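Local coordinates for hypothetical protein (Geobacillus stearothermophilus, PDB 1SFS), which is of unknown function but may be a bacterial lysozyme or a related carbohydrate-cleaving enzyme, at residues Asn211-Arg219 and Thr228-Phe238; Pro158-Cys168 and Pro203-Asn211. All coordinates share one frame; numbering follows the deposited sequence. Where two conformers were deposited one is given.

Contact 1: residues Asn211-Arg219 and Thr228-Phe238; sequences NVWVWQYGR and TNLADRRLLDF
Trp213 lies between Asn211 CB on one face of its indole and Arg234 on the other, where Arg234 CB stands 3.7 Å from the centroid of the six-membered ring, almost on the ring normal. In the conformer described, one of two, the arginine chain bends at chi3 (-73°), carrying the guanidinium back over the pyrrole side, its plane 25° from the indole's. There it grips side-on: Arg234 NE bonds to Asp232 OD1 at 3.0 Å and NH2 to Asp232 OD2 at 2.9 Å, both from above the carboxylate plane. OD1 also accepts from Arg234 N, closing an Asx turn just after the strand. Phe238 CD1 meets the indole edge at CZ3.

Between the antiparallel strands, Trp215 and Leu230 exchange backbone bonds, while Val214 CG2 packs on Leu235 CD2, 3.7 Å away. A classic beta bulge sets Tyr217 and Gly218 both opposite Thr228. With CG between the backbone N and the carbonyl carbon (chi1 72°), the Tyr217 ring turns one face to Thr228 OG1, 3.3 Å from CZ; its hydroxyl bonds to Thr193 and Trp30. Backbone bonds hold the register, Arg234 and Thr228 pack on aromatic faces, and the paired charges over Trp213 probably neutralise each other.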
loop_
_atom_site.group_PDB
_atom_site.type_symbol
_atom_site.label_atom_id
_atom_site.label_comp_id
_atom_site.label_asym_id
_atom_site.label_seq_id
_atom_site.Cartn_x
_atom_site.Cartn_y
_atom_site.Cartn_z
ATOM N N ASN A 211 13.209 -0.681 1.741
ATOM C CA ASN A 211 12.848 -0.013 0.501
ATOM C C ASN A 211 11.599 0.836 0.778
ATOM O O ASN A 211 10.479 0.356 0.596
ATOM C CB ASN A 211 12.556 -1.030 -0.590
ATOM C CG ASN A 211 13.688 -1.948 -0.885
ATOM O OD1 ASN A 211 14.773 -1.496 -1.171
ATOM N ND2 ASN A 211 13.449 -3.256 -0.751
ATOM N N VAL A 212 11.770 2.050 1.245
ATOM C CA VAL A 212 10.635 2.908 1.610
ATOM C C VAL A 212 10.290 3.750 0.389
ATOM O O VAL A 212 10.843 4.832 0.157
ATOM C CB VAL A 212 10.887 3.752 2.863
ATOM C CG1 VAL A 212 9.631 4.503 3.200
ATOM C CG2 VAL A 212 11.369 2.908 4.005
ATOM N N TRP A 213 9.419 3.214 -0.452
ATOM C CA TRP A 213 9.142 3.738 -1.769
ATOM C C TRP A 213 7.827 4.444 -1.909
ATOM O O TRP A 213 7.529 4.954 -2.979
ATOM C CB TRP A 213 9.240 2.641 -2.838
ATOM C CG TRP A 213 10.625 2.107 -3.051
ATOM C CD1 TRP A 213 11.790 2.501 -2.483
ATOM C CD2 TRP A 213 10.913 1.017 -3.953
ATOM N NE1 TRP A 213 12.828 1.711 -3.002
ATOM C CE2 TRP A 213 12.306 0.805 -3.883
ATOM C CE3 TRP A 213 10.107 0.229 -4.787
ATOM C CZ2 TRP A 213 12.918 -0.188 -4.631
ATOM C CZ3 TRP A 213 10.724 -0.764 -5.540
ATOM C CH2 TRP A 213 12.076 -0.917 -5.426
ATOM N N VAL A 214 7.004 4.471 -0.883
ATOM C CA VAL A 214 5.742 5.193 -0.885
ATOM C C VAL A 214 5.605 5.912 0.437
ATOM O O VAL A 214 6.022 5.380 1.468
ATOM C CB VAL A 214 4.504 4.300 -1.141
ATOM C CG1 VAL A 214 3.407 5.104 -1.822
ATOM C CG2 VAL A 214 4.847 3.031 -1.908
ATOM N N TRP A 215 4.960 7.074 0.443
ATOM C CA TRP A 215 4.777 7.882 1.622
ATOM C C TRP A 215 3.366 8.481 1.593
ATOM O O TRP A 215 3.071 9.301 0.696
ATOM C CB TRP A 215 5.810 9.009 1.650
ATOM C CG TRP A 215 5.681 9.929 2.808
ATOM C CD1 TRP A 215 5.216 9.683 4.056
ATOM C CD2 TRP A 215 6.038 11.318 2.824
ATOM N NE1 TRP A 215 5.263 10.802 4.824
ATOM C CE2 TRP A 215 5.759 11.832 4.083
ATOM C CE3 TRP A 215 6.554 12.176 1.844
ATOM C CZ2 TRP A 215 5.987 13.170 4.416
ATOM C CZ3 TRP A 215 6.779 13.506 2.160
ATOM C CH2 TRP A 215 6.495 13.978 3.431
ATOM N N GLN A 216 2.527 8.140 2.538
ATOM C CA GLN A 216 1.217 8.782 2.711
ATOM C C GLN A 216 1.463 10.029 3.570
ATOM O O GLN A 216 1.603 9.920 4.786
ATOM C CB GLN A 216 0.215 7.849 3.314
ATOM C CG GLN A 216 -1.209 8.388 3.211
ATOM C CD GLN A 216 -2.141 7.451 3.904
ATOM O OE1 GLN A 216 -2.023 7.307 5.136
ATOM N NE2 GLN A 216 -3.010 6.802 3.157
ATOM N N TYR A 217 1.535 11.189 2.932
ATOM C CA TYR A 217 1.856 12.396 3.661
ATOM C C TYR A 217 0.648 13.162 4.170
ATOM O O TYR A 217 0.797 14.091 4.971
ATOM C CB TYR A 217 2.769 13.298 2.821
ATOM C CG TYR A 217 2.111 13.965 1.667
ATOM C CD1 TYR A 217 1.524 15.201 1.796
ATOM C CD2 TYR A 217 2.122 13.443 0.383
ATOM C CE1 TYR A 217 0.927 15.846 0.727
ATOM C CE2 TYR A 217 1.537 14.061 -0.693
ATOM C CZ TYR A 217 0.935 15.291 -0.530
ATOM O OH TYR A 217 0.360 15.906 -1.605
ATOM N N GLY A 218 -0.553 12.766 3.735
ATOM C CA GLY A 218 -1.745 13.373 4.241
ATOM C C GLY A 218 -2.941 12.460 4.101
ATOM O O GLY A 218 -3.007 11.659 3.154
ATOM N N ARG A 219 -3.896 12.573 5.013
ATOM C CA ARG A 219 -5.140 11.827 4.956
ATOM C C ARG A 219 -6.306 12.792 4.831
ATOM O O ARG A 219 -6.283 13.903 5.402
ATOM C CB ARG A 219 -5.330 10.924 6.200
ATOM C CG ARG A 219 -4.368 9.770 6.249
ATOM C CD ARG A 219 -4.626 8.948 7.513
ATOM N NE ARG A 219 -3.775 7.783 7.548
ATOM C CZ ARG A 219 -3.714 6.991 8.631
ATOM N NH1 ARG A 219 -4.378 7.166 9.764
ATOM N NH2 ARG A 219 -2.909 5.950 8.528
ATOM N N THR A 228 -3.351 11.551 0.181
ATOM C CA THR A 228 -2.327 11.952 -0.744
ATOM C C THR A 228 -0.984 11.311 -0.415
ATOM O O THR A 228 -0.569 11.203 0.729
ATOM C CB THR A 228 -2.178 13.485 -0.829
ATOM O OG1 THR A 228 -1.900 14.027 0.468
ATOM C CG2 THR A 228 -3.466 14.131 -1.351
ATOM N N ASN A 229 -0.300 10.902 -1.503
ATOM C CA ASN A 229 0.936 10.117 -1.403
ATOM C C ASN A 229 1.987 10.668 -2.342
ATOM O O ASN A 229 1.688 11.281 -3.377
ATOM C CB ASN A 229 0.682 8.672 -1.805
ATOM C CG ASN A 229 -0.319 7.995 -0.915
ATOM O OD1 ASN A 229 -0.018 7.592 0.183
ATOM N ND2 ASN A 229 -1.543 7.837 -1.424
ATOM N N LEU A 230 3.237 10.360 -2.015
ATOM C CA LEU A 230 4.379 10.510 -2.875
ATOM C C LEU A 230 5.098 9.171 -2.991
ATOM O O LEU A 230 5.046 8.361 -2.055
ATOM C CB LEU A 230 5.343 11.569 -2.388
ATOM C CG LEU A 230 4.828 13.014 -2.471
ATOM C CD1 LEU A 230 5.628 13.902 -1.538
ATOM C CD2 LEU A 230 4.904 13.494 -3.892
ATOM N N ALA A 231 5.802 8.954 -4.069
ATOM C CA ALA A 231 6.526 7.689 -4.286
ATOM C C ALA A 231 7.877 7.919 -4.896
ATOM O O ALA A 231 8.100 8.865 -5.654
ATOM C CB ALA A 231 5.732 6.745 -5.165
ATOM N N ASP A 232 8.769 6.974 -4.635
ATOM C CA ASP A 232 9.977 6.778 -5.379
ATOM C C ASP A 232 9.598 6.182 -6.738
ATOM O O ASP A 232 8.763 5.279 -6.816
ATOM C CB ASP A 232 10.856 5.809 -4.590
ATOM C CG ASP A 232 12.264 5.572 -5.136
ATOM O OD1 ASP A 232 12.360 5.049 -6.253
ATOM O OD2 ASP A 232 13.222 5.890 -4.441
ATOM N N ARG A 233 10.179 6.687 -7.836
ATOM C CA ARG A 233 9.752 6.217 -9.178
ATOM C C ARG A 233 9.961 4.730 -9.384
ATOM O O ARG A 233 9.308 4.101 -10.228
ATOM C CB ARG A 233 10.457 7.057 -10.256
ATOM C CG ARG A 233 9.731 7.091 -11.594
ATOM C CD ARG A 233 10.342 8.017 -12.645
ATOM N NE ARG A 233 9.409 9.070 -13.082
ATOM C CZ ARG A 233 9.576 10.388 -13.016
ATOM N NH1 ARG A 233 10.657 10.995 -12.529
ATOM N NH2 ARG A 233 8.617 11.191 -13.447
ATOM N N ARG A 234 10.932 4.011 -8.537
ATOM C CA ARG A 234 11.055 2.568 -8.665
ATOM C C ARG A 234 9.735 1.863 -8.422
ATOM O O ARG A 234 9.488 0.750 -8.915
ATOM C CB ARG A 234 12.179 2.030 -7.728
ATOM C CG ARG A 234 13.575 2.399 -8.236
ATOM C CD ARG A 234 14.629 2.050 -7.194
ATOM N NE ARG A 234 14.574 2.988 -6.085
ATOM C CZ ARG A 234 15.453 3.101 -5.116
ATOM N NH1 ARG A 234 16.529 2.310 -5.089
ATOM N NH2 ARG A 234 15.347 3.973 -4.134
ATOM N N LEU A 235 8.826 2.514 -7.668
ATOM C CA LEU A 235 7.554 1.862 -7.380
ATOM C C LEU A 235 6.819 1.488 -8.635
ATOM O O LEU A 235 6.131 0.455 -8.698
ATOM C CB LEU A 235 6.722 2.787 -6.522
ATOM C CG LEU A 235 5.357 2.251 -6.109
ATOM C CD1 LEU A 235 5.497 1.150 -5.080
ATOM C CD2 LEU A 235 4.477 3.396 -5.575
ATOM N N LEU A 236 6.860 2.352 -9.647
ATOM C CA LEU A 236 5.863 2.248 -10.718
ATOM C C LEU A 236 5.969 0.990 -11.521
ATOM O O LEU A 236 4.952 0.460 -11.956
ATOM C CB LEU A 236 5.961 3.483 -11.596
ATOM C CG LEU A 236 5.597 4.834 -10.990
ATOM C CD1 LEU A 236 5.792 5.941 -12.017
ATOM C CD2 LEU A 236 4.198 4.760 -10.382
ATOM N N ASP A 237 7.159 0.462 -11.695
ATOM C CA ASP A 237 7.338 -0.794 -12.431
ATOM C C ASP A 237 6.764 -1.990 -11.721
ATOM O O ASP A 237 6.659 -3.047 -12.340
ATOM C CB ASP A 237 8.837 -1.042 -12.680
ATOM C CG ASP A 237 9.249 -0.292 -13.935
ATOM O OD1 ASP A 237 8.390 0.309 -14.591
ATOM O OD2 ASP A 237 10.462 -0.330 -14.211
ATOM N N PHE A 238 6.390 -1.839 -10.456
ATOM C CA PHE A 238 5.768 -2.893 -9.679
ATOM C C PHE A 238 4.291 -2.669 -9.468
ATOM O O PHE A 238 3.678 -3.385 -8.672
ATOM C CB PHE A 238 6.543 -3.082 -8.371
ATOM C CG PHE A 238 7.945 -3.570 -8.627
ATOM C CD1 PHE A 238 8.990 -2.677 -8.688
ATOM C CD2 PHE A 238 8.194 -4.899 -8.861
ATOM C CE1 PHE A 238 10.268 -3.123 -8.950
ATOM C CE2 PHE A 238 9.452 -5.365 -9.106
ATOM C CZ PHE A 238 10.481 -4.460 -9.167
HETATM O O HOH W 1 13.401 5.991 -1.297
#

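Contact 2: residues Pro158-Cys168 and Pro203-Asn211; sequences PTKGDFAAAYC and PAAPPCSAN
The Tyr167 ring receives Ser209 O at its edge, in plane, while Pro206 CG and Cys208 SG approach it obliquely, the sulfur 4.6 Å from the ring centroid, a sulfur-aromatic contact. Within the helix, Tyr167 CB covers one face of the Phe163 ring. The chi1 of Tyr167 (174°) swings CG away from the backbone N and sends the ring across to the facing loop, where OH donates to Ser209 O at 2.7 Å, in the carbonyl plane and on a lone pair. A water gives a second bond to the same hydroxyl and accepts from Asn211 N.

One helical residue further on, Cys168 is joined to Cys208 by a disulfide with chi3 of -93°. Cys168 SG also rests against Pro207 CD, at 3.7 Å. Pro206 fills the space between Tyr167 and the CB of Pro158, and beyond it Thr159 CG2 meets Ala204 CB at 3.6 Å. A second water links Pro158 O to Ala205 O.

A phenylalanine in place of Tyr167 would probably keep much of the contact with Pro206 but leave Ser209 O without its hydroxyl donor and the bridging water without one of its mates. Covalent and polar links therefore act side by side: the disulfide ties the loop to the helix, and the tyrosine hydroxyl fixes the course of the backbone just past Cys208, as the chain enters strand 211-218.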
loop_
_atom_site.group_PDB
_atom_site.type_symbol
_atom_site.label_atom_id
_atom_site.label_comp_id
_atom_site.label_asym_id
_atom_site.label_seq_id
_atom_site.Cartn_x
_atom_site.Cartn_y
_atom_site.Cartn_z
ATOM N N PRO A 158 6.098 3.442 10.671
ATOM C CA PRO A 158 7.349 3.122 11.332
ATOM C C PRO A 158 7.628 3.916 12.614
ATOM O O PRO A 158 8.719 3.612 13.148
ATOM C CB PRO A 158 8.434 3.508 10.301
ATOM C CG PRO A 158 7.720 3.554 8.983
ATOM C CD PRO A 158 6.333 4.018 9.340
ATOM N N THR A 159 6.779 4.791 13.090
ATOM C CA THR A 159 6.991 5.640 14.239
ATOM C C THR A 159 6.021 5.376 15.357
ATOM O O THR A 159 6.178 5.981 16.427
ATOM C CB THR A 159 6.907 7.132 13.869
ATOM O OG1 THR A 159 5.528 7.497 13.654
ATOM C CG2 THR A 159 7.734 7.452 12.644
ATOM N N LYS A 160 5.020 4.543 15.220
ATOM C CA LYS A 160 4.030 4.339 16.266
ATOM C C LYS A 160 3.602 2.887 16.182
ATOM O O LYS A 160 3.347 2.429 15.065
ATOM C CB LYS A 160 2.839 5.285 16.113
ATOM C CG LYS A 160 1.685 4.956 17.061
ATOM C CD LYS A 160 0.781 6.181 17.238
ATOM C CE LYS A 160 -0.479 5.798 18.015
ATOM N NZ LYS A 160 -0.175 5.140 19.325
ATOM N N GLY A 161 3.565 2.212 17.291
ATOM C CA GLY A 161 3.165 0.820 17.367
ATOM C C GLY A 161 4.286 -0.109 17.032
ATOM O O GLY A 161 5.445 0.295 16.844
ATOM N N ASP A 162 3.951 -1.367 16.945
ATOM C CA ASP A 162 4.858 -2.489 16.889
ATOM C C ASP A 162 5.584 -2.678 15.557
ATOM O O ASP A 162 6.495 -3.530 15.511
ATOM C CB ASP A 162 4.031 -3.758 17.213
ATOM C CG ASP A 162 3.486 -4.159 18.553
ATOM O OD1 ASP A 162 2.611 -5.155 18.689
ATOM O OD2 ASP A 162 3.963 -3.521 19.507
ATOM N N PHE A 163 5.164 -2.042 14.495
ATOM C CA PHE A 163 5.683 -2.407 13.175
ATOM C C PHE A 163 7.195 -2.329 13.081
ATOM O O PHE A 163 7.835 -3.261 12.563
ATOM C CB PHE A 163 5.042 -1.583 12.072
ATOM C CG PHE A 163 5.677 -1.858 10.732
ATOM C CD1 PHE A 163 5.319 -2.991 10.025
ATOM C CD2 PHE A 163 6.627 -1.014 10.209
ATOM C CE1 PHE A 163 5.937 -3.272 8.796
ATOM C CE2 PHE A 163 7.251 -1.318 9.015
ATOM C CZ PHE A 163 6.906 -2.428 8.284
ATOM N N ALA A 164 7.786 -1.211 13.451
ATOM C CA ALA A 164 9.207 -1.029 13.132
ATOM C C ALA A 164 10.083 -2.111 13.799
ATOM O O ALA A 164 10.976 -2.638 13.130
ATOM C CB ALA A 164 9.653 0.362 13.537
ATOM N N ALA A 165 9.842 -2.406 15.055
ATOM C CA ALA A 165 10.643 -3.426 15.725
ATOM C C ALA A 165 10.399 -4.783 15.109
ATOM O O ALA A 165 11.339 -5.595 14.981
ATOM C CB ALA A 165 10.407 -3.404 17.235
ATOM N N ALA A 166 9.142 -5.118 14.785
ATOM C CA ALA A 166 8.826 -6.390 14.169
ATOM C C ALA A 166 9.529 -6.557 12.829
ATOM O O ALA A 166 10.069 -7.609 12.509
ATOM C CB ALA A 166 7.310 -6.524 14.021
ATOM N N TYR A 167 9.487 -5.487 12.017
ATOM C CA TYR A 167 10.128 -5.487 10.742
ATOM C C TYR A 167 11.620 -5.679 10.881
ATOM O O TYR A 167 12.235 -6.483 10.184
ATOM C CB TYR A 167 9.778 -4.157 9.975
ATOM C CG TYR A 167 10.546 -4.036 8.697
ATOM C CD1 TYR A 167 10.151 -4.693 7.524
ATOM C CD2 TYR A 167 11.714 -3.285 8.669
ATOM C CE1 TYR A 167 10.914 -4.572 6.368
ATOM C CE2 TYR A 167 12.479 -3.205 7.530
ATOM C CZ TYR A 167 12.074 -3.837 6.377
ATOM O OH TYR A 167 12.836 -3.799 5.225
ATOM N N CYS A 168 12.253 -4.916 11.785
ATOM C CA CYS A 168 13.723 -5.017 11.918
ATOM C C CYS A 168 14.116 -6.393 12.458
ATOM O O CYS A 168 15.151 -6.928 12.012
ATOM C CB CYS A 168 14.284 -3.892 12.705
ATOM S SG CYS A 168 14.147 -2.280 11.819
ATOM N N PRO A 203 9.670 10.294 3.776
ATOM C CA PRO A 203 8.961 9.404 4.724
ATOM C C PRO A 203 9.844 9.006 5.894
ATOM O O PRO A 203 11.076 8.866 5.753
ATOM C CB PRO A 203 8.693 8.173 3.884
ATOM C CG PRO A 203 9.713 8.163 2.836
ATOM C CD PRO A 203 9.926 9.633 2.516
ATOM N N ALA A 204 9.179 8.751 7.017
ATOM C CA ALA A 204 9.840 8.023 8.140
ATOM C C ALA A 204 10.118 6.586 7.694
ATOM O O ALA A 204 9.334 5.970 6.994
ATOM C CB ALA A 204 8.931 8.008 9.336
ATOM N N ALA A 205 11.204 6.051 8.187
ATOM C CA ALA A 205 11.626 4.696 7.873
ATOM C C ALA A 205 11.899 3.923 9.149
ATOM O O ALA A 205 12.252 4.497 10.152
ATOM C CB ALA A 205 12.904 4.774 7.076
ATOM N N PRO A 206 11.805 2.594 9.101
ATOM C CA PRO A 206 12.277 1.814 10.256
ATOM C C PRO A 206 13.765 1.940 10.383
ATOM O O PRO A 206 14.457 2.313 9.441
ATOM C CB PRO A 206 11.897 0.407 9.887
ATOM C CG PRO A 206 11.905 0.395 8.408
ATOM C CD PRO A 206 11.383 1.739 7.985
ATOM N N PRO A 207 14.326 1.610 11.556
ATOM C CA PRO A 207 15.761 1.821 11.800
ATOM C C PRO A 207 16.628 0.696 11.295
ATOM O O PRO A 207 17.588 0.357 11.984
ATOM C CB PRO A 207 15.795 1.985 13.302
ATOM C CG PRO A 207 14.720 1.129 13.803
ATOM C CD PRO A 207 13.619 1.244 12.798
ATOM N N CYS A 208 16.328 0.118 10.184
ATOM C CA CYS A 208 17.119 -0.929 9.541
ATOM C C CYS A 208 16.872 -0.860 8.035
ATOM O O CYS A 208 16.053 -0.069 7.558
ATOM C CB CYS A 208 16.783 -2.265 10.131
ATOM S SG CYS A 208 15.060 -2.746 9.866
ATOM N N SER A 209 17.521 -1.742 7.266
ATOM C CA SER A 209 17.432 -1.743 5.820
ATOM C C SER A 209 15.994 -1.868 5.344
ATOM O O SER A 209 15.269 -2.781 5.763
ATOM C CB SER A 209 18.176 -2.985 5.280
ATOM O OG SER A 209 18.185 -2.952 3.854
ATOM N N ALA A 210 15.608 -0.993 4.417
ATOM C CA ALA A 210 14.277 -1.040 3.851
ATOM C C ALA A 210 14.233 -0.307 2.519
ATOM O O ALA A 210 15.019 0.556 2.229
ATOM C CB ALA A 210 13.295 -0.408 4.776
ATOM N N ASN A 211 13.209 -0.681 1.741
ATOM C CA ASN A 211 12.848 -0.013 0.501
ATOM C C ASN A 211 11.599 0.836 0.778
ATOM O O ASN A 211 10.479 0.356 0.596
ATOM C CB ASN A 211 12.556 -1.030 -0.590
ATOM C CG ASN A 211 13.688 -1.948 -0.885
ATOM O OD1 ASN A 211 14.773 -1.496 -1.171
ATOM N ND2 ASN A 211 13.449 -3.256 -0.751
HETATM O O HOH W 2 11.291 3.746 13.213
HETATM O O HOH W 3 11.583 -2.769 2.863
#

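How the contacts relate
Contact 2 closes before contact 1 opens, and the two share Asn211, where the loop 203-211 runs into strand 211-218. Their centres lie about 16 Å apart. Contact 1 is the closing hairpin of the mixed eight-stranded sheet and is largely buried: strand 227-231 runs antiparallel to 211-218 in an otherwise parallel order, and also pairs with the first strand, 29-33. Contact 2 sits farther out, where helix 163-173 meets the loop that follows strand 182-185. They touch directly: Pro203 CB packs 3.6 Å from Trp215 CG, and Val212 CG2 lies near Ala205 CB. Strand 182-185 pairs with 211-218 and also touches Pro158, Tyr167 and Pro206, so the disulfide-tied loop and the final hairpin both meet it.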